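PDB 6DX1: RNA-dependent RNA polymerase from Qualyub virus, which probably removes ubiquitin from host proteins through its viral OTU cysteine protease domain, and probably also synthesises RNA as a viral polymerase. Local coordinates for residues F30-T35 / H150-V155; W118-D123 / N142-Q147; V22-R27 / V124-G129; G39-R44 / G96-S101. All blocks are in the same frame, centred on the assembly; numbering follows the deposited sequence.

In the fold
From the N terminus, 22-27 opens interaction 3 and 30-35 opens interaction 1. Interaction 4 then opens at 39-44 and closes first, at 96-101; the largely helical loop between its segments is nested inside both. Interaction 2 opens at 118-123; interaction 3 closes at 124-129, crossing it. Interaction 2 closes at 142-147, and interaction 1 closes last, at 150-155, enclosing interaction 2 and crossing interaction 3. Interactions 1, 2 and 3 all belong to one mixed sheet and touch one another, Asp123 of interaction 2 bonding to Lys32 and Tyr26. Interaction 4 joins the start of helix 41-51 to the loop before helix 101-111, and its Cys41 packs against His150 of interaction 1.

Interaction 1 of 4, residues F30-T35 / H150-V155; sequences FNKELT and HFDFLV
His150 and Thr35 slide past each other in opposite directions, with CE1 of the imidazole 3.1 Å from Thr35 OG1. The His150 side chain leaves with CG anti to the backbone N (chi1 179°), and its NE2 donates to Asp152 OD2 at 2.7 Å, the carboxylate oxygen lying close to the imidazole plane. At Phe151 the main-chain O accepts from the hydroxyl of Thr35, OG1 to O 2.7 Å, in the carbonyl plane. Asp152 comes next. Its OD2 is held twice: Thr35 N reaches it on the anti side at 3.0 Å, while His150 NE2 arrives from above the carboxylate plane. OD1 is joined through a water to Lys32 NZ, an amine that also forms a salt bridge with Asp123. From Phe153 onward this is regular antiparallel sheet between 30-33, an outermost strand, and 150-156. Phe153 and Glu33 form a hydrogen-bonded pair, and Glu33 OE1 sits at the edge of the Phe153 ring, the carboxylate standing steeply to it. Leu154 places CD1 over one face of the Phe30 ring, 4.2 Å from its centroid, as a CH-pi contact. Val155 pairs with Asn31 through two backbone bonds, and its CG2 packs 3.6 Å from Glu33 OE2. Because the Thr35 amide and the imidazole share OD2, Thr35 probably acts as a second-shell residue that helps to hold Asp152, which in turn can orient His150 beside Cys41, consistent with the Cys-His-Asp site of OTU cysteine proteases.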
# COMPACT_ATOMS: atom_id res chain seq x y z
N PHE A 30 6.05 8.82 -12.90
CA PHE A 30 5.96 9.23 -11.51
C PHE A 30 7.16 10.07 -11.12
O PHE A 30 8.25 9.93 -11.68
CB PHE A 30 5.95 8.04 -10.54
CG PHE A 30 4.85 7.05 -10.75
CD1 PHE A 30 3.58 7.28 -10.25
CD2 PHE A 30 5.13 5.83 -11.36
CE1 PHE A 30 2.58 6.32 -10.39
CE2 PHE A 30 4.13 4.88 -11.51
CZ PHE A 30 2.86 5.12 -11.03
N ASN A 31 6.97 10.88 -10.08
CA ASN A 31 8.06 11.43 -9.29
C ASN A 31 8.07 10.73 -7.94
O ASN A 31 7.01 10.53 -7.34
CB ASN A 31 7.90 12.95 -9.10
CG ASN A 31 7.95 13.70 -10.42
OD1 ASN A 31 8.86 13.49 -11.22
ND2 ASN A 31 6.96 14.55 -10.66
N LYS A 32 9.26 10.35 -7.46
CA LYS A 32 9.39 9.63 -6.20
C LYS A 32 9.60 10.60 -5.05
O LYS A 32 10.33 11.59 -5.18
CB LYS A 32 10.55 8.64 -6.27
CG LYS A 32 10.76 7.84 -5.00
CD LYS A 32 11.91 6.87 -5.14
CE LYS A 32 13.24 7.61 -5.29
NZ LYS A 32 14.40 6.72 -5.06
N GLU A 33 8.91 10.35 -3.94
CA GLU A 33 9.13 11.07 -2.69
C GLU A 33 9.56 10.06 -1.63
O GLU A 33 8.81 9.13 -1.32
CB GLU A 33 7.89 11.84 -2.26
CG GLU A 33 7.47 12.88 -3.31
CD GLU A 33 6.38 13.82 -2.85
OE1 GLU A 33 5.89 13.69 -1.71
OE2 GLU A 33 6.00 14.71 -3.66
N LEU A 34 10.75 10.25 -1.09
CA LEU A 34 11.33 9.29 -0.16
C LEU A 34 10.65 9.34 1.20
O LEU A 34 10.17 10.39 1.64
CB LEU A 34 12.82 9.56 0.01
CG LEU A 34 13.74 9.33 -1.19
CD1 LEU A 34 15.16 9.73 -0.83
CD2 LEU A 34 13.69 7.86 -1.60
N THR A 35 10.61 8.19 1.86
CA THR A 35 10.17 8.09 3.25
C THR A 35 11.37 7.73 4.12
O THR A 35 12.36 7.18 3.63
CB THR A 35 9.08 7.03 3.44
OG1 THR A 35 9.63 5.75 3.10
CG2 THR A 35 7.85 7.35 2.56
N HIS A 150 10.97 -1.88 2.13
CA HIS A 150 10.89 -0.43 2.20
C HIS A 150 9.92 0.08 1.14
O HIS A 150 9.90 -0.41 0.01
CB HIS A 150 12.25 0.22 2.01
CG HIS A 150 12.18 1.71 2.07
ND1 HIS A 150 12.08 2.41 3.26
CD2 HIS A 150 12.11 2.64 1.08
CE1 HIS A 150 11.98 3.70 3.00
NE2 HIS A 150 11.99 3.87 1.69
N PHE A 151 9.12 1.08 1.51
CA PHE A 151 8.16 1.71 0.61
C PHE A 151 8.46 3.20 0.51
O PHE A 151 8.59 3.88 1.53
CB PHE A 151 6.72 1.57 1.11
CG PHE A 151 6.20 0.15 1.13
CD1 PHE A 151 5.60 -0.40 -0.00
CD2 PHE A 151 6.26 -0.61 2.29
CE1 PHE A 151 5.10 -1.71 0.02
CE2 PHE A 151 5.77 -1.92 2.32
CZ PHE A 151 5.19 -2.46 1.18
N ASP A 152 8.53 3.70 -0.72
CA ASP A 152 8.52 5.13 -0.98
C ASP A 152 7.23 5.51 -1.69
O ASP A 152 6.47 4.66 -2.16
CB ASP A 152 9.73 5.53 -1.82
CG ASP A 152 11.04 5.32 -1.07
OD1 ASP A 152 11.94 4.63 -1.61
OD2 ASP A 152 11.17 5.86 0.05
N PHE A 153 6.96 6.82 -1.76
CA PHE A 153 5.72 7.30 -2.35
C PHE A 153 5.96 7.74 -3.79
O PHE A 153 7.00 8.30 -4.12
CB PHE A 153 5.16 8.47 -1.54
CG PHE A 153 3.90 9.06 -2.09
CD1 PHE A 153 2.80 8.27 -2.37
CD2 PHE A 153 3.80 10.43 -2.27
CE1 PHE A 153 1.62 8.82 -2.86
CE2 PHE A 153 2.63 11.00 -2.76
CZ PHE A 153 1.54 10.19 -3.06
N LEU A 154 4.99 7.46 -4.66
CA LEU A 154 5.10 7.83 -6.07
C LEU A 154 3.96 8.77 -6.43
O LEU A 154 2.79 8.43 -6.22
CB LEU A 154 5.07 6.58 -6.96
CG LEU A 154 6.27 5.64 -6.86
CD1 LEU A 154 5.92 4.35 -7.61
CD2 LEU A 154 7.52 6.25 -7.43
N VAL A 155 4.29 9.93 -6.99
CA VAL A 155 3.29 10.91 -7.43
C VAL A 155 3.17 10.82 -8.96
O VAL A 155 4.16 11.05 -9.65
CB VAL A 155 3.66 12.34 -7.02
CG1 VAL A 155 2.50 13.28 -7.34
CG2 VAL A 155 4.03 12.41 -5.55
O HOH W 1 13.95 4.55 -3.17

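Interaction 2 of 4, residues W118-D123 / N142-Q147; sequences WKCEDD and NLLHIQ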
# COMPACT_ATOMS: atom_id res chain seq x y z
N TRP A 118 4.47 -1.10 -6.52
CA TRP A 118 5.24 -1.28 -7.74
C TRP A 118 6.64 -1.76 -7.36
O TRP A 118 7.41 -1.02 -6.73
CB TRP A 118 5.31 0.03 -8.52
CG TRP A 118 4.00 0.60 -8.98
CD1 TRP A 118 3.36 1.71 -8.49
CD2 TRP A 118 3.19 0.13 -10.08
NE1 TRP A 118 2.20 1.96 -9.21
CE2 TRP A 118 2.08 1.00 -10.18
CE3 TRP A 118 3.30 -0.95 -10.97
CZ2 TRP A 118 1.08 0.82 -11.15
CZ3 TRP A 118 2.31 -1.12 -11.93
CH2 TRP A 118 1.21 -0.25 -12.01
N LYS A 119 6.98 -3.00 -7.75
CA LYS A 119 8.24 -3.62 -7.35
C LYS A 119 9.41 -3.05 -8.15
O LYS A 119 9.39 -3.06 -9.39
CB LYS A 119 8.16 -5.13 -7.57
CG LYS A 119 9.47 -5.87 -7.27
CD LYS A 119 9.36 -7.33 -7.70
CE LYS A 119 10.59 -8.12 -7.25
NZ LYS A 119 10.58 -9.49 -7.83
N CYS A 120 10.45 -2.60 -7.45
CA CYS A 120 11.59 -1.99 -8.13
C CYS A 120 12.85 -2.28 -7.32
O CYS A 120 12.91 -1.93 -6.14
CB CYS A 120 11.39 -0.47 -8.28
SG CYS A 120 12.84 0.42 -8.95
N GLU A 121 13.84 -2.91 -7.94
CA GLU A 121 15.04 -3.33 -7.24
C GLU A 121 16.31 -2.59 -7.65
O GLU A 121 17.35 -2.78 -7.01
CB GLU A 121 15.23 -4.83 -7.42
CG GLU A 121 13.99 -5.56 -6.94
CD GLU A 121 14.07 -7.05 -7.14
OE1 GLU A 121 13.94 -7.51 -8.30
OE2 GLU A 121 14.26 -7.76 -6.12
N ASP A 122 16.26 -1.74 -8.68
CA ASP A 122 17.45 -1.04 -9.15
C ASP A 122 17.26 0.47 -9.17
O ASP A 122 18.04 1.18 -9.82
CB ASP A 122 17.87 -1.56 -10.53
CG ASP A 122 16.83 -1.28 -11.62
OD1 ASP A 122 15.78 -0.68 -11.31
OD2 ASP A 122 17.05 -1.68 -12.79
N ASP A 123 16.23 0.98 -8.48
CA ASP A 123 15.85 2.40 -8.44
C ASP A 123 15.56 2.99 -9.83
O ASP A 123 15.58 4.22 -9.99
CB ASP A 123 16.89 3.27 -7.72
CG ASP A 123 16.36 4.67 -7.40
OD1 ASP A 123 15.21 4.78 -6.91
OD2 ASP A 123 17.07 5.66 -7.68
N ASN A 142 0.01 5.14 -5.12
CA ASN A 142 1.10 4.39 -5.73
C ASN A 142 2.31 4.37 -4.80
O ASN A 142 2.80 5.43 -4.41
CB ASN A 142 1.50 5.01 -7.07
CG ASN A 142 0.37 4.95 -8.09
OD1 ASN A 142 0.21 3.94 -8.78
ND2 ASN A 142 -0.42 6.01 -8.17
N LEU A 143 2.81 3.18 -4.49
CA LEU A 143 3.99 3.04 -3.64
C LEU A 143 5.10 2.33 -4.41
O LEU A 143 4.86 1.38 -5.16
CB LEU A 143 3.67 2.24 -2.37
CG LEU A 143 2.59 2.77 -1.43
CD1 LEU A 143 2.73 2.07 -0.08
CD2 LEU A 143 2.68 4.27 -1.26
N LEU A 144 6.34 2.79 -4.22
CA LEU A 144 7.49 2.10 -4.79
C LEU A 144 7.95 1.09 -3.74
O LEU A 144 8.33 1.48 -2.63
CB LEU A 144 8.60 3.07 -5.16
CG LEU A 144 9.73 2.47 -5.99
CD1 LEU A 144 9.25 2.18 -7.42
CD2 LEU A 144 10.96 3.39 -6.02
N HIS A 145 7.86 -0.19 -4.08
CA HIS A 145 8.15 -1.27 -3.14
C HIS A 145 9.53 -1.82 -3.48
O HIS A 145 9.69 -2.50 -4.50
CB HIS A 145 7.07 -2.35 -3.26
CG HIS A 145 7.15 -3.40 -2.20
ND1 HIS A 145 6.44 -4.58 -2.28
CD2 HIS A 145 7.85 -3.46 -1.04
CE1 HIS A 145 6.70 -5.32 -1.21
NE2 HIS A 145 7.55 -4.66 -0.44
N ILE A 146 10.52 -1.49 -2.66
CA ILE A 146 11.90 -1.88 -2.98
C ILE A 146 12.38 -2.93 -1.99
O ILE A 146 11.59 -3.47 -1.21
CB ILE A 146 12.81 -0.64 -3.02
CG1 ILE A 146 13.03 -0.06 -1.62
CG2 ILE A 146 12.22 0.46 -3.93
CD1 ILE A 146 14.03 1.10 -1.61
N GLN A 147 13.68 -3.25 -2.01
CA GLN A 147 14.16 -4.37 -1.22
C GLN A 147 13.94 -4.13 0.27
O GLN A 147 13.82 -2.99 0.73
CB GLN A 147 15.66 -4.61 -1.47
CG GLN A 147 15.97 -5.16 -2.84
CD GLN A 147 16.42 -4.08 -3.79
OE1 GLN A 147 15.79 -3.02 -3.88
NE2 GLN A 147 17.51 -4.33 -4.50
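Trp118 and Asn142 each turn CG anti to their own carbonyl carbon (chi1 -61° and -64°), and the two side chains run side by side in the same direction. Ring and amide end up nearly coplanar, 13° apart, and Trp118 NE1 donates an almost straight bond to Asn142 OD1 at 2.8 Å, with the oxygen at the indole edge in the ring plane. The backbones pair in parallel, joining strands 114-120 and 140-146, the one parallel neighbour pair in the mixed sheet. Trp118 N bonds to Leu143 O at 2.9 Å, and Trp118 O takes His145 N at 2.8 Å. Farther along, Cys120 N reaches His145 O. On the face that carries Trp118 and Leu144, Leu144 CD1 rests 3.5 Å from Cys120 CB. Farther on, Ile146 CG2 lies 3.3 Å from Cys120 O. Gln147 bends at chi2, and its NE2 meets Glu121 O in the carbonyl plane, on a lone pair, at 3.0 Å; that bond is clearly bent at the hydrogen, unlike the indole one. Around this pair the sheet continues on both sides: Lys119 bonds through its backbone to strand 125-132, and Leu144 to Asp152. Trp118 and Asn142 are both buried, yet their polar atoms find partners: the indole N-H is taken up by OD1, while ND2 is bonded to Tyr137 O, so the amide is held at both ends and can in turn fix the rotation of the indole.

Interaction 3 of 4, residues V22-R27 / V124-G129; sequences VVFSYR and VWVTQG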
# COMPACT_ATOMS: atom_id res chain seq x y z
N VAL A 22 4.69 -6.09 -14.96
CA VAL A 22 4.52 -4.82 -15.66
C VAL A 22 5.87 -4.10 -15.61
O VAL A 22 6.41 -3.88 -14.52
CB VAL A 22 3.37 -3.99 -15.06
CG1 VAL A 22 3.48 -3.93 -13.56
CG2 VAL A 22 3.29 -2.59 -15.68
N VAL A 23 6.43 -3.78 -16.77
CA VAL A 23 7.84 -3.40 -16.89
C VAL A 23 7.94 -1.99 -17.44
O VAL A 23 7.55 -1.73 -18.59
CB VAL A 23 8.61 -4.40 -17.77
CG1 VAL A 23 10.09 -4.05 -17.79
CG2 VAL A 23 8.39 -5.82 -17.26
N PHE A 24 8.50 -1.07 -16.64
CA PHE A 24 8.59 0.31 -17.08
C PHE A 24 9.58 1.06 -16.20
O PHE A 24 9.82 0.67 -15.05
CB PHE A 24 7.23 1.02 -17.06
CG PHE A 24 6.59 1.10 -15.69
CD1 PHE A 24 5.78 0.08 -15.22
CD2 PHE A 24 6.76 2.22 -14.89
CE1 PHE A 24 5.17 0.15 -13.98
CE2 PHE A 24 6.14 2.31 -13.65
CZ PHE A 24 5.35 1.27 -13.19
N SER A 25 10.14 2.13 -16.74
CA SER A 25 10.98 3.03 -15.96
C SER A 25 10.05 3.97 -15.20
O SER A 25 9.27 4.70 -15.82
CB SER A 25 11.92 3.79 -16.90
OG SER A 25 12.55 4.88 -16.25
N TYR A 26 10.07 3.92 -13.86
CA TYR A 26 9.02 4.61 -13.12
C TYR A 26 9.08 6.12 -13.33
O TYR A 26 8.04 6.78 -13.25
CB TYR A 26 9.05 4.25 -11.63
CG TYR A 26 10.20 4.79 -10.79
CD1 TYR A 26 10.24 6.13 -10.39
CD2 TYR A 26 11.21 3.95 -10.34
CE1 TYR A 26 11.29 6.62 -9.61
CE2 TYR A 26 12.26 4.43 -9.54
CZ TYR A 26 12.29 5.77 -9.19
OH TYR A 26 13.32 6.25 -8.41
N ARG A 27 10.26 6.67 -13.63
CA ARG A 27 10.38 8.11 -13.83
C ARG A 27 9.60 8.60 -15.05
O ARG A 27 9.37 9.81 -15.18
CB ARG A 27 11.85 8.49 -13.97
CG ARG A 27 12.59 8.63 -12.66
CD ARG A 27 14.10 8.76 -12.90
NE ARG A 27 14.86 8.67 -11.66
CZ ARG A 27 15.23 7.52 -11.10
NH1 ARG A 27 14.88 6.37 -11.66
NH2 ARG A 27 15.92 7.52 -9.97
N VAL A 124 15.25 2.17 -10.83
CA VAL A 124 14.90 2.69 -12.15
C VAL A 124 13.69 1.95 -12.72
O VAL A 124 12.70 2.58 -13.11
CB VAL A 124 16.09 2.58 -13.13
CG1 VAL A 124 15.68 3.07 -14.51
CG2 VAL A 124 17.29 3.36 -12.60
N TRP A 125 13.78 0.62 -12.76
CA TRP A 125 12.82 -0.22 -13.48
C TRP A 125 11.87 -0.90 -12.51
O TRP A 125 12.30 -1.63 -11.60
CB TRP A 125 13.56 -1.25 -14.33
CG TRP A 125 14.14 -0.63 -15.55
CD1 TRP A 125 15.40 -0.13 -15.71
CD2 TRP A 125 13.47 -0.42 -16.79
NE1 TRP A 125 15.55 0.38 -16.98
CE2 TRP A 125 14.38 0.21 -17.66
CE3 TRP A 125 12.18 -0.72 -17.25
CZ2 TRP A 125 14.04 0.55 -18.97
CZ3 TRP A 125 11.85 -0.38 -18.55
CH2 TRP A 125 12.77 0.26 -19.39
N VAL A 126 10.58 -0.68 -12.70
CA VAL A 126 9.55 -1.49 -12.07
C VAL A 126 9.35 -2.74 -12.92
O VAL A 126 9.37 -2.67 -14.15
CB VAL A 126 8.24 -0.69 -11.95
CG1 VAL A 126 7.07 -1.61 -11.60
CG2 VAL A 126 8.38 0.42 -10.90
N THR A 127 9.16 -3.90 -12.27
CA THR A 127 8.94 -5.14 -13.00
C THR A 127 7.65 -5.87 -12.62
O THR A 127 7.26 -6.80 -13.34
CB THR A 127 10.12 -6.11 -12.80
OG1 THR A 127 10.23 -6.46 -11.41
CG2 THR A 127 11.41 -5.48 -13.31
N GLN A 128 6.98 -5.47 -11.55
CA GLN A 128 5.75 -6.13 -11.10
C GLN A 128 4.88 -5.13 -10.36
O GLN A 128 5.36 -4.13 -9.81
CB GLN A 128 6.02 -7.30 -10.14
CG GLN A 128 6.89 -8.40 -10.65
CD GLN A 128 7.02 -9.53 -9.64
OE1 GLN A 128 6.19 -9.65 -8.72
NE2 GLN A 128 8.04 -10.35 -9.79
N GLY A 129 3.59 -5.43 -10.31
CA GLY A 129 2.66 -4.68 -9.49
C GLY A 129 1.74 -5.62 -8.74
O GLY A 129 1.42 -6.72 -9.19
O HOH W 2 12.95 5.33 -13.57
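Phe24 and Val126 lie side by side, pointing the same way, with Val126 CB over one face of the Phe24 ring, 3.9 Å from its centroid, and CG1 3.5 Å from CE1. They form a hydrogen-bonded pair of the antiparallel pairing between strands 17-25 and 125-132 of the domain's mixed sheet, Phe24 O accepting from Val126 N at 2.8 Å. Phe24 owes its place to a CG set between the backbone N and the carbonyl carbon (chi1 62°). On the other face of the sheet, Ser25 and Trp125 make a non-hydrogen-bonded pair: Ser25 CB stands over the six-membered ring of the indole, 4.2 Å from its centroid and almost exactly on the ring normal. Val23 CG1 adds an oblique contact to the same indole. Tyr26 extends the pairing, its N bonding to Val124 O at 3.0 Å. Toward Val22 the regular pattern breaks: Val22 faces Gln128 by position, but its N bonds to Thr127 O from well above the carbonyl plane, while Val22 CG1 packs on Gly129 N. One layer out, Trp118 meets the Phe24 ring edge-to-face, and Asp123 is hydrogen-bonded to Tyr26 OH and forms a salt bridge with Arg27 NH2 at the Tyr26 end of the pair. Arg27 also has its guanidinium edge against Val124 CA. One water gathers this end together: it donates to Val124 O at 2.8 Å, accepts from Arg27 N and, at 2.9 Å, from Arg27 NH1, and is hydrogen-bonded to Ser25 OG at 2.7 Å.

Interaction 4 of 4, residues G39-R44 / G96-S101; sequences GNCFFR and GYWGGS
Trp98 lays one face of its indole over Gly39, whose CA sits above the centre of the six-membered ring, 3.5 Å from the centroid and 11° off the normal, a close CH-pi contact. Cys41 SG approaches the same ring obliquely, nearest CZ3 at 4.2 Å, as a sulfur-aromatic contact. Gly39, Asn40 and Cys41 follow Asp38 to give the Asp-Gly-Asn-Cys sequence expected of OTU proteases, in which the cysteine opens a helix, here 41-51, and is probably the nucleophile. Phe42 and Phe43 both pack on Gly99, Phe42 reaching on to Gly100 and Phe43 to Tyr97. Phe42, with CG anti to its backbone N (chi1 170°), turns a ring face to Gly100, CE1 lying 3.8 Å from Gly100 O. Phe43 comes at Gly99 with its CE2, 3.6 Å from Gly99 CA, and its CZ meets Tyr97 CE2, each atom at the edge of the other ring. Between the two segments a water donates to Gly39 O at 2.8 Å and accepts from Phe42 N and Gly99 N, linking the main chains of the two segments. Beyond the loop, Glu103 of helix 101-111 bonds to both Tyr97 OH and Gly100 N.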
# COMPACT_ATOMS: atom_id res chain seq x y z
N GLY A 39 10.90 1.14 10.13
CA GLY A 39 9.85 0.17 9.94
C GLY A 39 8.47 0.74 9.71
O GLY A 39 7.52 -0.02 9.52
N ASN A 40 8.32 2.06 9.75
CA ASN A 40 7.03 2.70 9.54
C ASN A 40 6.86 3.20 8.12
O ASN A 40 5.89 3.91 7.84
CB ASN A 40 6.85 3.85 10.53
CG ASN A 40 6.74 3.36 11.96
OD1 ASN A 40 5.87 2.56 12.26
ND2 ASN A 40 7.62 3.83 12.83
N CYS A 41 7.77 2.82 7.21
CA CYS A 41 7.81 3.44 5.89
C CYS A 41 6.50 3.30 5.11
O CYS A 41 6.12 4.21 4.37
CB CYS A 41 8.98 2.86 5.08
SG CYS A 41 8.92 1.06 4.94
N PHE A 42 5.80 2.16 5.24
CA PHE A 42 4.51 2.02 4.55
C PHE A 42 3.55 3.13 4.98
O PHE A 42 2.96 3.84 4.15
CB PHE A 42 3.87 0.65 4.83
CG PHE A 42 2.44 0.56 4.36
CD1 PHE A 42 2.16 0.16 3.06
CD2 PHE A 42 1.40 0.94 5.18
CE1 PHE A 42 0.85 0.11 2.60
CE2 PHE A 42 0.08 0.92 4.71
CZ PHE A 42 -0.19 0.50 3.42
N PHE A 43 3.41 3.32 6.30
CA PHE A 43 2.51 4.34 6.82
C PHE A 43 3.02 5.74 6.51
O PHE A 43 2.21 6.67 6.36
CB PHE A 43 2.37 4.14 8.34
CG PHE A 43 1.79 2.81 8.71
CD1 PHE A 43 0.44 2.56 8.48
CD2 PHE A 43 2.58 1.81 9.26
CE1 PHE A 43 -0.12 1.33 8.82
CE2 PHE A 43 2.03 0.58 9.60
CZ PHE A 43 0.68 0.34 9.38
N ARG A 44 4.34 5.92 6.43
CA ARG A 44 4.90 7.21 6.05
C ARG A 44 4.53 7.56 4.61
O ARG A 44 4.24 8.72 4.30
CB ARG A 44 6.42 7.19 6.20
CG ARG A 44 6.89 7.14 7.63
CD ARG A 44 8.39 6.93 7.72
NE ARG A 44 8.77 6.92 9.13
CZ ARG A 44 8.84 8.02 9.87
NH1 ARG A 44 8.62 9.21 9.32
NH2 ARG A 44 9.15 7.93 11.15
N GLY A 96 8.30 -2.37 16.22
CA GLY A 96 8.78 -3.33 15.24
C GLY A 96 7.73 -3.86 14.29
O GLY A 96 8.06 -4.73 13.47
N TYR A 97 6.49 -3.39 14.37
CA TYR A 97 5.49 -3.76 13.38
C TYR A 97 5.79 -3.06 12.05
O TYR A 97 6.12 -1.87 12.03
CB TYR A 97 4.09 -3.38 13.87
CG TYR A 97 2.98 -3.85 12.96
CD1 TYR A 97 2.56 -5.17 13.00
CD2 TYR A 97 2.36 -2.98 12.07
CE1 TYR A 97 1.54 -5.62 12.17
CE2 TYR A 97 1.35 -3.43 11.23
CZ TYR A 97 0.95 -4.75 11.29
OH TYR A 97 -0.06 -5.20 10.47
N TRP A 98 5.69 -3.80 10.95
CA TRP A 98 5.91 -3.28 9.60
C TRP A 98 4.61 -3.33 8.81
O TRP A 98 3.97 -4.39 8.74
CB TRP A 98 6.97 -4.09 8.84
CG TRP A 98 8.36 -3.86 9.28
CD1 TRP A 98 8.90 -4.18 10.50
CD2 TRP A 98 9.43 -3.26 8.52
NE1 TRP A 98 10.23 -3.82 10.54
CE2 TRP A 98 10.57 -3.25 9.34
CE3 TRP A 98 9.52 -2.72 7.22
CZ2 TRP A 98 11.79 -2.73 8.92
CZ3 TRP A 98 10.74 -2.21 6.80
CH2 TRP A 98 11.86 -2.21 7.65
N GLY A 99 4.22 -2.20 8.22
CA GLY A 99 3.01 -2.17 7.41
C GLY A 99 3.21 -2.80 6.05
O GLY A 99 4.32 -2.98 5.56
N GLY A 100 2.09 -3.15 5.42
CA GLY A 100 2.17 -3.77 4.11
C GLY A 100 0.82 -4.19 3.56
O GLY A 100 -0.14 -3.42 3.63
N SER A 101 0.75 -5.42 3.04
CA SER A 101 -0.45 -5.91 2.36
C SER A 101 -1.68 -5.87 3.25
O SER A 101 -2.80 -5.63 2.76
CB SER A 101 -0.21 -7.33 1.85
OG SER A 101 0.89 -7.34 0.95
O HOH W 3 5.95 -0.08 7.17
O HOH W 4 4.62 0.19 11.44